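Local atomic coordinates of heme-degrading monooxygenase HmoB (Mycobacterium tuberculosis, PDB entry 4NL5), a protein that degrades heme oxidatively, opening the porphyrin ring to mycobilin and releasing iron, with an electron donor and dioxygen as co-substrates. Residues V4-I9 with L90-V95; Q40-V45 with F52-W57. All coordinates share one frame; numbering follows the deposited sequence.

Interaction 1: V4-I9 with L90-V95; sequences VKINAI and LEFEVV. With HEM (protoporphyrin IX containing Fe), chain C; CYN (cyanide ion), chain D.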
ATOM      1  N   VAL A   4       3.327   8.149   0.149  1.00 15.85           N
ATOM      2  CA  VAL A   4       2.213   7.310  -0.272  1.00 15.13           C
ATOM      3  C   VAL A   4       0.950   7.826   0.407  1.00 16.05           C
ATOM      4  O   VAL A   4       0.921   8.053   1.623  1.00 18.12           O
ATOM      5  CB  VAL A   4       2.451   5.822   0.082  1.00 16.87           C
ATOM      6  CG1 VAL A   4       1.212   5.001  -0.148  1.00 17.41           C
ATOM      7  CG2 VAL A   4       3.610   5.274  -0.731  1.00 25.25           C
ATOM      8  N   LYS A   5      -0.083   8.032  -0.397  1.00 16.70           N
ATOM      9  CA  LYS A   5      -1.368   8.462   0.109  1.00 20.69           C
ATOM     10  C   LYS A   5      -2.348   7.400  -0.304  1.00 21.17           C
ATOM     11  O   LYS A   5      -2.585   7.208  -1.493  1.00 19.83           O
ATOM     12  CB  LYS A   5      -1.776   9.813  -0.468  1.00 19.61           C
ATOM     13  CG  LYS A   5      -0.689  10.889  -0.369  1.00 20.01           C
ATOM     14  CD  LYS A   5      -0.503  11.378   1.052  1.00 17.69           C
ATOM     15  CE  LYS A   5       0.503  12.547   1.080  1.00 19.47           C
ATOM     16  NZ  LYS A   5       0.772  13.012   2.458  1.00 16.04           N
ATOM     17  N   ILE A   6      -2.903   6.705   0.677  1.00 19.36           N
ATOM     18  CA  ILE A   6      -3.861   5.645   0.402  1.00 18.52           C
ATOM     19  C   ILE A   6      -5.261   6.134   0.704  1.00 15.39           C
ATOM     20  O   ILE A   6      -5.550   6.454   1.852  1.00 19.17           O
ATOM     21  CB  ILE A   6      -3.591   4.398   1.267  1.00 19.99           C
ATOM     22  CG1 ILE A   6      -2.157   3.897   1.068  1.00 20.72           C
ATOM     23  CG2 ILE A   6      -4.603   3.297   0.936  1.00 21.58           C
ATOM     24  CD1 ILE A   6      -1.840   2.647   1.879  1.00 22.62           C
ATOM     25  N   ASN A   7      -6.135   6.159  -0.302  1.00 15.70           N
ATOM     26  CA  ASN A   7      -7.541   6.402  -0.044  1.00 18.18           C
ATOM     27  C   ASN A   7      -8.205   5.063   0.198  1.00 20.15           C
ATOM     28  O   ASN A   7      -8.280   4.220  -0.705  1.00 19.79           O
ATOM     29  CB  ASN A   7      -8.209   7.145  -1.198  1.00 15.99           C
ATOM     30  CG  ASN A   7      -9.409   7.957  -0.746  1.00 21.20           C
ATOM     31  OD1 ASN A   7      -9.396   8.532   0.340  1.00 22.62           O
ATOM     32  ND2 ASN A   7     -10.439   8.025  -1.585  1.00 18.89           N
ATOM     33  N   ALA A   8      -8.657   4.861   1.430  1.00 15.80           N
ATOM     34  CA  ALA A   8      -9.326   3.613   1.796  1.00 17.85           C
ATOM     35  C   ALA A   8     -10.826   3.787   1.654  1.00 19.05           C
ATOM     36  O   ALA A   8     -11.442   4.500   2.443  1.00 20.11           O
ATOM     37  CB  ALA A   8      -8.965   3.210   3.208  1.00 18.90           C
ATOM     38  N   ILE A   9     -11.399   3.125   0.652  1.00 19.26           N
ATOM     39  CA  ILE A   9     -12.792   3.342   0.252  1.00 17.40           C
ATOM     40  C   ILE A   9     -13.702   2.256   0.790  1.00 18.39           C
ATOM     41  O   ILE A   9     -13.415   1.075   0.640  1.00 17.97           O
ATOM     42  CB  ILE A   9     -12.918   3.372  -1.269  1.00 18.72           C
ATOM     43  CG1 ILE A   9     -12.162   4.555  -1.852  1.00 28.32           C
ATOM     44  CG2 ILE A   9     -14.384   3.440  -1.693  1.00 22.00           C
ATOM     45  CD1 ILE A   9     -12.183   4.552  -3.356  1.00 39.88           C
ATOM     46  N   LEU A  90      -5.087   7.643   4.274  1.00 17.64           N
ATOM     47  CA  LEU A  90      -3.976   7.168   5.091  1.00 18.23           C
ATOM     48  C   LEU A  90      -2.690   7.677   4.467  1.00 19.14           C
ATOM     49  O   LEU A  90      -2.414   7.389   3.305  1.00 18.66           O
ATOM     50  CB  LEU A  90      -3.966   5.642   5.167  1.00 21.13           C
ATOM     51  CG  LEU A  90      -5.327   4.960   5.309  1.00 20.90           C
ATOM     52  CD1 LEU A  90      -5.164   3.425   5.396  1.00 21.50           C
ATOM     53  CD2 LEU A  90      -6.064   5.488   6.527  1.00 19.76           C
ATOM     54  N   GLU A  91      -1.913   8.449   5.221  1.00 20.84           N
ATOM     55  CA  GLU A  91      -0.754   9.136   4.649  1.00 19.50           C
ATOM     56  C   GLU A  91       0.545   8.615   5.257  1.00 19.61           C
ATOM     57  O   GLU A  91       0.658   8.525   6.476  1.00 20.23           O
ATOM     58  CB  GLU A  91      -0.861  10.641   4.874  1.00 21.77           C
ATOM     59  CG  GLU A  91      -2.181  11.240   4.412  1.00 22.43           C
ATOM     60  CD  GLU A  91      -2.215  12.748   4.572  1.00 27.58           C
ATOM     61  OE1 GLU A  91      -1.287  13.432   4.081  1.00 29.71           O
ATOM     62  OE2 GLU A  91      -3.154  13.242   5.223  1.00 26.17           O
ATOM     63  N   PHE A  92       1.507   8.305   4.391  1.00 19.20           N
ATOM     64  CA  PHE A  92       2.779   7.680   4.768  1.00 18.94           C
ATOM     65  C   PHE A  92       3.962   8.358   4.093  1.00 20.46           C
ATOM     66  O   PHE A  92       3.819   8.965   3.040  1.00 21.18           O
ATOM     67  CB  PHE A  92       2.806   6.193   4.374  1.00 16.51           C
ATOM     68  CG  PHE A  92       1.747   5.364   5.035  1.00 16.04           C
ATOM     69  CD1 PHE A  92       2.010   4.700   6.223  1.00 15.39           C
ATOM     70  CD2 PHE A  92       0.485   5.223   4.447  1.00 17.95           C
ATOM     71  CE1 PHE A  92       1.030   3.911   6.832  1.00 16.72           C
ATOM     72  CE2 PHE A  92      -0.493   4.450   5.061  1.00 17.54           C
ATOM     73  CZ  PHE A  92      -0.214   3.792   6.253  1.00 18.11           C
ATOM     74  N   GLU A  93       5.132   8.217   4.698  1.00 21.21           N
ATOM     75  CA  GLU A  93       6.399   8.509   4.038  1.00 22.40           C
ATOM     76  C   GLU A  93       7.093   7.187   3.707  1.00 19.87           C
ATOM     77  O   GLU A  93       7.056   6.251   4.497  1.00 18.30           O
ATOM     78  CB  GLU A  93       7.288   9.386   4.925  1.00 25.68           C
ATOM     79  CG  GLU A  93       6.830  10.834   4.965  1.00 34.34           C
ATOM     80  CD  GLU A  93       7.386  11.616   6.139  1.00 41.39           C
ATOM     81  OE1 GLU A  93       8.098  11.032   6.983  1.00 36.56           O
ATOM     82  OE2 GLU A  93       7.107  12.828   6.210  1.00 41.46           O
ATOM     83  N   VAL A  94       7.704   7.112   2.531  1.00 22.69           N
ATOM     84  CA  VAL A  94       8.423   5.917   2.118  1.00 27.06           C
ATOM     85  C   VAL A  94       9.787   5.864   2.799  1.00 31.51           C
ATOM     86  O   VAL A  94      10.647   6.721   2.576  1.00 29.97           O
ATOM     87  CB  VAL A  94       8.591   5.868   0.579  1.00 23.27           C
ATOM     88  CG1 VAL A  94       9.380   4.632   0.157  1.00 26.74           C
ATOM     89  CG2 VAL A  94       7.220   5.891  -0.103  1.00 23.42           C
ATOM     90  N   VAL A  95       9.984   4.848   3.632  1.00 19.83           N
ATOM     91  CA  VAL A  95      11.257   4.681   4.322  1.00 20.39           C
ATOM     92  C   VAL A  95      12.206   3.822   3.500  1.00 23.44           C
ATOM     93  O   VAL A  95      13.359   4.177   3.310  1.00 23.69           O
ATOM     94  CB  VAL A  95      11.079   4.048   5.707  1.00 22.69           C
ATOM     95  CG1 VAL A  95      12.455   3.848   6.397  1.00 21.19           C
ATOM     96  CG2 VAL A  95      10.166   4.908   6.543  1.00 19.84           C
TER
HETATM   97  CHA HEM C 201     -13.847   8.026  -5.243  1.00 22.26           C
HETATM   98  CHB HEM C 201     -10.726  11.035  -3.097  1.00 20.44           C
HETATM   99  CHC HEM C 201      -7.244   9.134  -5.876  1.00 23.88           C
HETATM  100  CHD HEM C 201     -10.740   7.874  -8.981  1.00 22.64           C
HETATM  101  C1A HEM C 201     -13.297   8.915  -4.351  1.00 28.93           C
HETATM  102  C2A HEM C 201     -13.950   9.449  -3.172  1.00 25.53           C
HETATM  103  C3A HEM C 201     -13.091  10.277  -2.576  1.00 20.66           C
HETATM  104  C4A HEM C 201     -11.873  10.314  -3.362  1.00 18.04           C
HETATM  105  CMA HEM C 201     -13.359  11.054  -1.268  1.00 24.87           C
HETATM  106  CAA HEM C 201     -15.377   9.094  -2.681  1.00 26.78           C
HETATM  107  CBA HEM C 201     -16.395  10.113  -3.195  1.00 33.05           C
HETATM  108  CGA HEM C 201     -16.503  10.092  -4.703  1.00 39.14           C
HETATM  109  O1A HEM C 201     -16.124  11.107  -5.355  1.00 39.43           O
HETATM  110  O2A HEM C 201     -16.971   9.064  -5.264  1.00 38.65           O
HETATM  111  C1B HEM C 201      -9.481  10.652  -3.557  1.00 20.69           C
HETATM  112  C2B HEM C 201      -8.203  10.870  -2.895  1.00 18.25           C
HETATM  113  C3B HEM C 201      -7.235  10.338  -3.679  1.00 19.03           C
HETATM  114  C4B HEM C 201      -7.880   9.766  -4.839  1.00 23.14           C
HETATM  115  CMB HEM C 201      -8.079  11.602  -1.541  1.00 19.90           C
HETATM  116  CAB HEM C 201      -5.698  10.238  -3.507  1.00 22.68           C
HETATM  117  CBB HEM C 201      -5.083  10.251  -2.324  1.00 34.56           C
HETATM  118  C1C HEM C 201      -7.900   8.706  -7.006  1.00 23.54           C
HETATM  119  C2C HEM C 201      -7.266   8.303  -8.245  1.00 17.98           C
HETATM  120  C3C HEM C 201      -8.246   7.944  -9.101  1.00 21.41           C
HETATM  121  C4C HEM C 201      -9.510   8.126  -8.423  1.00 24.74           C
HETATM  122  CMC HEM C 201      -5.728   8.282  -8.452  1.00 23.43           C
HETATM  123  CAC HEM C 201      -8.189   7.426 -10.562  1.00 33.49           C
HETATM  124  CBC HEM C 201      -7.080   7.330 -11.298  1.00 39.46           C
HETATM  125  C1D HEM C 201     -11.880   7.688  -8.251  1.00 22.15           C
HETATM  126  C2D HEM C 201     -13.053   6.984  -8.705  1.00 24.87           C
HETATM  127  C3D HEM C 201     -14.017   7.023  -7.525  1.00 23.29           C
HETATM  128  C4D HEM C 201     -13.334   7.746  -6.486  1.00 19.83           C
HETATM  129  CMD HEM C 201     -13.259   6.327 -10.087  1.00 32.57           C
HETATM  130  CAD HEM C 201     -15.440   6.429  -7.438  1.00 28.88           C
HETATM  131  CBD HEM C 201     -16.411   7.381  -8.112  1.00 30.67           C
HETATM  132  CGD HEM C 201     -17.786   6.758  -8.178  1.00 37.61           C
HETATM  133  O1D HEM C 201     -18.649   7.297  -8.917  1.00 46.88           O
HETATM  134  O2D HEM C 201     -18.024   5.723  -7.502  1.00 34.84           O
HETATM  135  NA  HEM C 201     -12.026   9.462  -4.442  1.00 17.93           N
HETATM  136  NB  HEM C 201      -9.239   9.975  -4.735  1.00 16.94           N
HETATM  137  NC  HEM C 201      -9.279   8.601  -7.144  1.00 20.21           N
HETATM  138  ND  HEM C 201     -12.083   8.107  -6.947  1.00 23.89           N
HETATM  139 FE   HEM C 201     -10.679   9.041  -5.825  1.00 21.14          FE
HETATM  140  C   CYN D 202      -9.929   7.194  -5.189  1.00 24.55           C
HETATM  141  N   CYN D 202     -10.166   6.856  -4.132  1.00 21.54           N
HETATM  142  O   HOH W   1       2.675  11.549   3.609  1.00 25.50           O

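Interaction 2: Q40-V45 with F52-W57; sequences QLLRPV and FVVTHW. With CYN (cyanide ion), chain D.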
ATOM      1  N   GLN A  40      -2.132   2.135  -7.590  1.00 18.74           N
ATOM      2  CA  GLN A  40      -2.731   0.813  -7.705  1.00 16.71           C
ATOM      3  C   GLN A  40      -4.077   0.843  -7.035  1.00 19.45           C
ATOM      4  O   GLN A  40      -4.250   1.501  -6.003  1.00 22.28           O
ATOM      5  CB  GLN A  40      -1.855  -0.267  -7.059  1.00 17.07           C
ATOM      6  CG  GLN A  40      -0.467  -0.419  -7.689  1.00 18.80           C
ATOM      7  CD  GLN A  40       0.507   0.633  -7.211  1.00 35.76           C
ATOM      8  OE1 GLN A  40       0.533   0.982  -6.027  1.00 33.28           O
ATOM      9  NE2 GLN A  40       1.320   1.147  -8.130  1.00 40.42           N
ATOM     10  N   LEU A  41      -5.028   0.135  -7.630  1.00 17.39           N
ATOM     11  CA  LEU A  41      -6.305  -0.123  -7.000  1.00 18.19           C
ATOM     12  C   LEU A  41      -6.273  -1.534  -6.429  1.00 17.54           C
ATOM     13  O   LEU A  41      -6.125  -2.500  -7.173  1.00 19.02           O
ATOM     14  CB  LEU A  41      -7.455   0.020  -7.998  1.00 16.95           C
ATOM     15  CG  LEU A  41      -8.823  -0.345  -7.409  1.00 16.72           C
ATOM     16  CD1 LEU A  41      -9.207   0.631  -6.303  1.00 19.49           C
ATOM     17  CD2 LEU A  41      -9.901  -0.375  -8.489  1.00 20.03           C
ATOM     18  N   LEU A  42      -6.425  -1.642  -5.117  1.00 19.17           N
ATOM     19  CA  LEU A  42      -6.320  -2.929  -4.430  1.00 15.74           C
ATOM     20  C   LEU A  42      -7.668  -3.429  -3.928  1.00 14.24           C
ATOM     21  O   LEU A  42      -8.301  -2.773  -3.105  1.00 17.53           O
ATOM     22  CB  LEU A  42      -5.370  -2.821  -3.242  1.00 14.33           C
ATOM     23  CG  LEU A  42      -3.949  -2.363  -3.572  1.00 14.91           C
ATOM     24  CD1 LEU A  42      -3.013  -2.480  -2.351  1.00 17.79           C
ATOM     25  CD2 LEU A  42      -3.420  -3.146  -4.762  1.00 19.21           C
ATOM     26  N   ARG A  43      -8.064  -4.608  -4.404  1.00 18.15           N
ATOM     27  CA  ARG A  43      -9.289  -5.277  -3.969  1.00 17.40           C
ATOM     28  C   ARG A  43      -9.042  -6.089  -2.711  1.00 20.48           C
ATOM     29  O   ARG A  43      -8.165  -6.950  -2.704  1.00 17.71           O
ATOM     30  CB  ARG A  43      -9.802  -6.216  -5.058  1.00 18.74           C
ATOM     31  CG  ARG A  43     -11.032  -7.016  -4.652  1.00 23.10           C
ATOM     32  CD  ARG A  43     -11.238  -8.178  -5.607  1.00 28.83           C
ATOM     33  NE  ARG A  43     -11.434  -7.748  -6.986  1.00 32.39           N
ATOM     34  CZ  ARG A  43     -10.701  -8.180  -8.006  1.00 32.21           C
ATOM     35  NH1 ARG A  43      -9.708  -9.034  -7.791  1.00 28.88           N
ATOM     36  NH2 ARG A  43     -10.937  -7.742  -9.237  1.00 31.44           N
ATOM     37  N   PRO A  44      -9.817  -5.839  -1.652  1.00 18.47           N
ATOM     38  CA  PRO A  44      -9.609  -6.562  -0.392  1.00 17.95           C
ATOM     39  C   PRO A  44      -9.991  -8.037  -0.485  1.00 18.57           C
ATOM     40  O   PRO A  44     -10.985  -8.378  -1.130  1.00 17.73           O
ATOM     41  CB  PRO A  44     -10.524  -5.823   0.589  1.00 24.38           C
ATOM     42  CG  PRO A  44     -11.603  -5.248  -0.274  1.00 22.97           C
ATOM     43  CD  PRO A  44     -10.901  -4.843  -1.548  1.00 20.27           C
ATOM     44  N   VAL A  45      -9.200  -8.894   0.154  1.00 17.60           N
ATOM     45  CA  VAL A  45      -9.433 -10.342   0.114  1.00 19.26           C
ATOM     46  C   VAL A  45      -9.502 -10.910   1.535  1.00 27.29           C
ATOM     47  O   VAL A  45     -10.284 -11.819   1.813  1.00 24.85           O
ATOM     48  CB  VAL A  45      -8.331 -11.059  -0.704  1.00 27.88           C
ATOM     49  CG1 VAL A  45      -8.257 -12.540  -0.349  1.00 37.17           C
ATOM     50  CG2 VAL A  45      -8.621 -10.891  -2.186  1.00 29.86           C
ATOM     51  N   PHE A  52      -8.199  -0.349  -1.231  1.00 17.88           N
ATOM     52  CA  PHE A  52      -7.103   0.592  -1.018  1.00 16.76           C
ATOM     53  C   PHE A  52      -6.674   1.183  -2.355  1.00 22.95           C
ATOM     54  O   PHE A  52      -6.263   0.452  -3.268  1.00 19.60           O
ATOM     55  CB  PHE A  52      -5.879  -0.074  -0.356  1.00 18.88           C
ATOM     56  CG  PHE A  52      -5.956  -0.208   1.148  1.00 18.88           C
ATOM     57  CD1 PHE A  52      -7.151  -0.045   1.836  1.00 17.62           C
ATOM     58  CD2 PHE A  52      -4.797  -0.505   1.878  1.00 14.76           C
ATOM     59  CE1 PHE A  52      -7.194  -0.190   3.229  1.00 16.44           C
ATOM     60  CE2 PHE A  52      -4.831  -0.640   3.257  1.00 14.72           C
ATOM     61  CZ  PHE A  52      -6.040  -0.481   3.938  1.00 22.39           C
ATOM     62  N   VAL A  53      -6.759   2.504  -2.464  1.00 16.19           N
ATOM     63  CA  VAL A  53      -6.262   3.195  -3.633  1.00 15.56           C
ATOM     64  C   VAL A  53      -4.896   3.760  -3.273  1.00 14.25           C
ATOM     65  O   VAL A  53      -4.803   4.771  -2.593  1.00 19.38           O
ATOM     66  CB  VAL A  53      -7.231   4.300  -4.078  1.00 17.52           C
ATOM     67  CG1 VAL A  53      -6.698   5.015  -5.305  1.00 15.59           C
ATOM     68  CG2 VAL A  53      -8.615   3.683  -4.362  1.00 24.64           C
ATOM     69  N   VAL A  54      -3.843   3.071  -3.698  1.00 16.69           N
ATOM     70  CA  VAL A  54      -2.491   3.385  -3.243  1.00 18.76           C
ATOM     71  C   VAL A  54      -1.823   4.329  -4.222  1.00 18.57           C
ATOM     72  O   VAL A  54      -1.441   3.912  -5.306  1.00 19.65           O
ATOM     73  CB  VAL A  54      -1.619   2.106  -3.087  1.00 19.78           C
ATOM     74  CG1 VAL A  54      -0.236   2.465  -2.502  1.00 17.23           C
ATOM     75  CG2 VAL A  54      -2.311   1.083  -2.199  1.00 14.89           C
ATOM     76  N   THR A  55      -1.680   5.602  -3.848  1.00 15.67           N
ATOM     77  CA  THR A  55      -1.121   6.576  -4.777  1.00 13.98           C
ATOM     78  C   THR A  55       0.264   7.015  -4.316  1.00 16.21           C
ATOM     79  O   THR A  55       0.529   7.136  -3.121  1.00 16.45           O
ATOM     80  CB  THR A  55      -2.038   7.818  -4.939  1.00 17.20           C
ATOM     81  OG1 THR A  55      -1.986   8.612  -3.760  1.00 17.44           O
ATOM     82  CG2 THR A  55      -3.484   7.383  -5.172  1.00 21.30           C
ATOM     83  N   HIS A  56       1.140   7.233  -5.287  1.00 16.14           N
ATOM     84  CA  HIS A  56       2.549   7.505  -5.034  1.00 17.86           C
ATOM     85  C   HIS A  56       2.893   8.888  -5.559  1.00 17.71           C
ATOM     86  O   HIS A  56       2.520   9.222  -6.681  1.00 19.35           O
ATOM     87  CB  HIS A  56       3.420   6.456  -5.715  1.00 19.23           C
ATOM     88  CG  HIS A  56       3.019   5.050  -5.386  1.00 21.49           C
ATOM     89  ND1 HIS A  56       3.659   4.298  -4.428  1.00 25.85           N
ATOM     90  CD2 HIS A  56       2.027   4.269  -5.882  1.00 22.13           C
ATOM     91  CE1 HIS A  56       3.085   3.104  -4.351  1.00 27.49           C
ATOM     92  NE2 HIS A  56       2.093   3.064  -5.224  1.00 25.66           N
ATOM     93  N   TRP A  57       3.613   9.668  -4.761  1.00 18.39           N
ATOM     94  CA  TRP A  57       3.948  11.048  -5.115  1.00 25.12           C
ATOM     95  C   TRP A  57       5.384  11.365  -4.745  1.00 25.39           C
ATOM     96  O   TRP A  57       5.891  10.830  -3.763  1.00 24.89           O
ATOM     97  CB  TRP A  57       3.011  12.035  -4.409  1.00 21.90           C
ATOM     98  CG  TRP A  57       1.563  11.763  -4.695  1.00 21.65           C
ATOM     99  CD1 TRP A  57       0.759  10.851  -4.068  1.00 19.77           C
ATOM    100  CD2 TRP A  57       0.756  12.402  -5.687  1.00 19.39           C
ATOM    101  NE1 TRP A  57      -0.506  10.887  -4.612  1.00 18.24           N
ATOM    102  CE2 TRP A  57      -0.535  11.833  -5.603  1.00 24.77           C
ATOM    103  CE3 TRP A  57       0.996  13.403  -6.635  1.00 26.72           C
ATOM    104  CZ2 TRP A  57      -1.577  12.228  -6.433  1.00 27.06           C
ATOM    105  CZ3 TRP A  57      -0.045  13.797  -7.458  1.00 32.33           C
ATOM    106  CH2 TRP A  57      -1.312  13.209  -7.350  1.00 20.87           C
TER
HETATM  107  C   CYN D 202      -9.929   7.194  -5.189  1.00 24.55           C
HETATM  108  N   CYN D 202     -10.166   6.856  -4.132  1.00 21.54           N

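Interaction 1: V4-I9 with L90-V95
Val4, Lys5 and Ile6 pair antiparallel with Phe92, Glu91 and Leu90, the strand directions 161° apart, and four backbone hydrogen bonds close the hydrogen-bonded pairs Val4–Phe92 and Ile6–Leu90. The straightest, from Leu90 N to Ile6 O at 2.7 Å, is almost linear. Between them, Lys5 and Glu91 form the non-hydrogen-bonded pair and send their side chains to the face that also carries Asn7. Lys5 bends at its second torsion (chi2 -72°) and is extended beyond, which carries the ammonium group across the extended Glu91 chain; NZ meets Glu91 OE1 at 2.7 Å, on the lone pair anti to the other carboxylate oxygen. NZ also donates to a water that in turn donates to Phe92 O (2.9 Å from the water), and it has a second anionic partner in Asp60, so Glu91, Asp60 and the water together grip the ammonium group.

The pair joins the first and last strands of the ferredoxin-like sheet of the dimeric alpha-beta barrel family. Its other face is apolar: Ile6 CD1 approaches Phe92 CE2 obliquely at 3.9 Å, and Val4 CG2 meets Val94 CG2 at 3.7 Å. The Phe92 ring also meets that of Phe52 of the second subunit. On the heme side, the Asn7 amide lies beside the porphyrin, where ND2 donates a nearly straight bond to the cyanide nitrogen (2.8 Å, 171°) and is 3.2 Å from heme C4A. Ile9 adds an apolar wall to the cyanide, with CD1 3.2 Å from its nitrogen.

Interaction 2: Q40-V45 with F52-W57
A first torsion of -62° in Gln40 sets CG beside the backbone nitrogen, and a bend at chi2 (80°) turns the amide toward His56, whose CG also sits beside its backbone nitrogen, which brings the ring back to meet it. The two residues belong to the antiparallel beta hairpin of strands 36-46 and 51-57. His56 NE2 donates to Gln40 OE1 at 2.7 Å; the oxygen lies in the ring plane at the imidazole edge, and the donor sits on a lone pair in the amide plane. Amide and ring are nevertheless turned 58° apart. Gln40 NE2 bonds to Asp97 of the second subunit, so both ends of the amide are held.

Backbone bonds close the pairs Gln40–Val54 and Leu42–Phe52. Leu42 CD1 packs on Val54 CG2 (3.6 Å) on the face shared with Gln40, and that face continues into the dimer interface, where Leu42 and Phe52 both meet Phe92 of the other subunit. On the heme face Leu41 CD1 rests against Val53 CG2 at 3.7 Å, beside Phe23. The same Val53 methyl, CG2, lies 3.5 Å from the cyanide nitrogen.

In the fold
Interactions 1 and 2 have centres 9 Å apart in one antiparallel sheet, ordered 36-46, 51-57, 3-10, 86-98. Interaction 1 pairs 3-10 with the outermost strand of this chain, 86-98, and interaction 2 pairs 51-57 with the outermost strand at the other side, 36-46. Along the chain the 40-57 hairpin is nested inside the loop that interaction 1 closes. The inner strands join directly: Asn7 O lies 2.9 Å from Val53 N, and Lys5 O 2.7 Å from Thr55 OG1, both probable hydrogen bonds. Each of these outer strands pairs antiparallel with a strand of the second subunit, consistent with a dimeric barrel. The inner strands thus line the heme pocket, while the outer ones extend the sheet into the dimer.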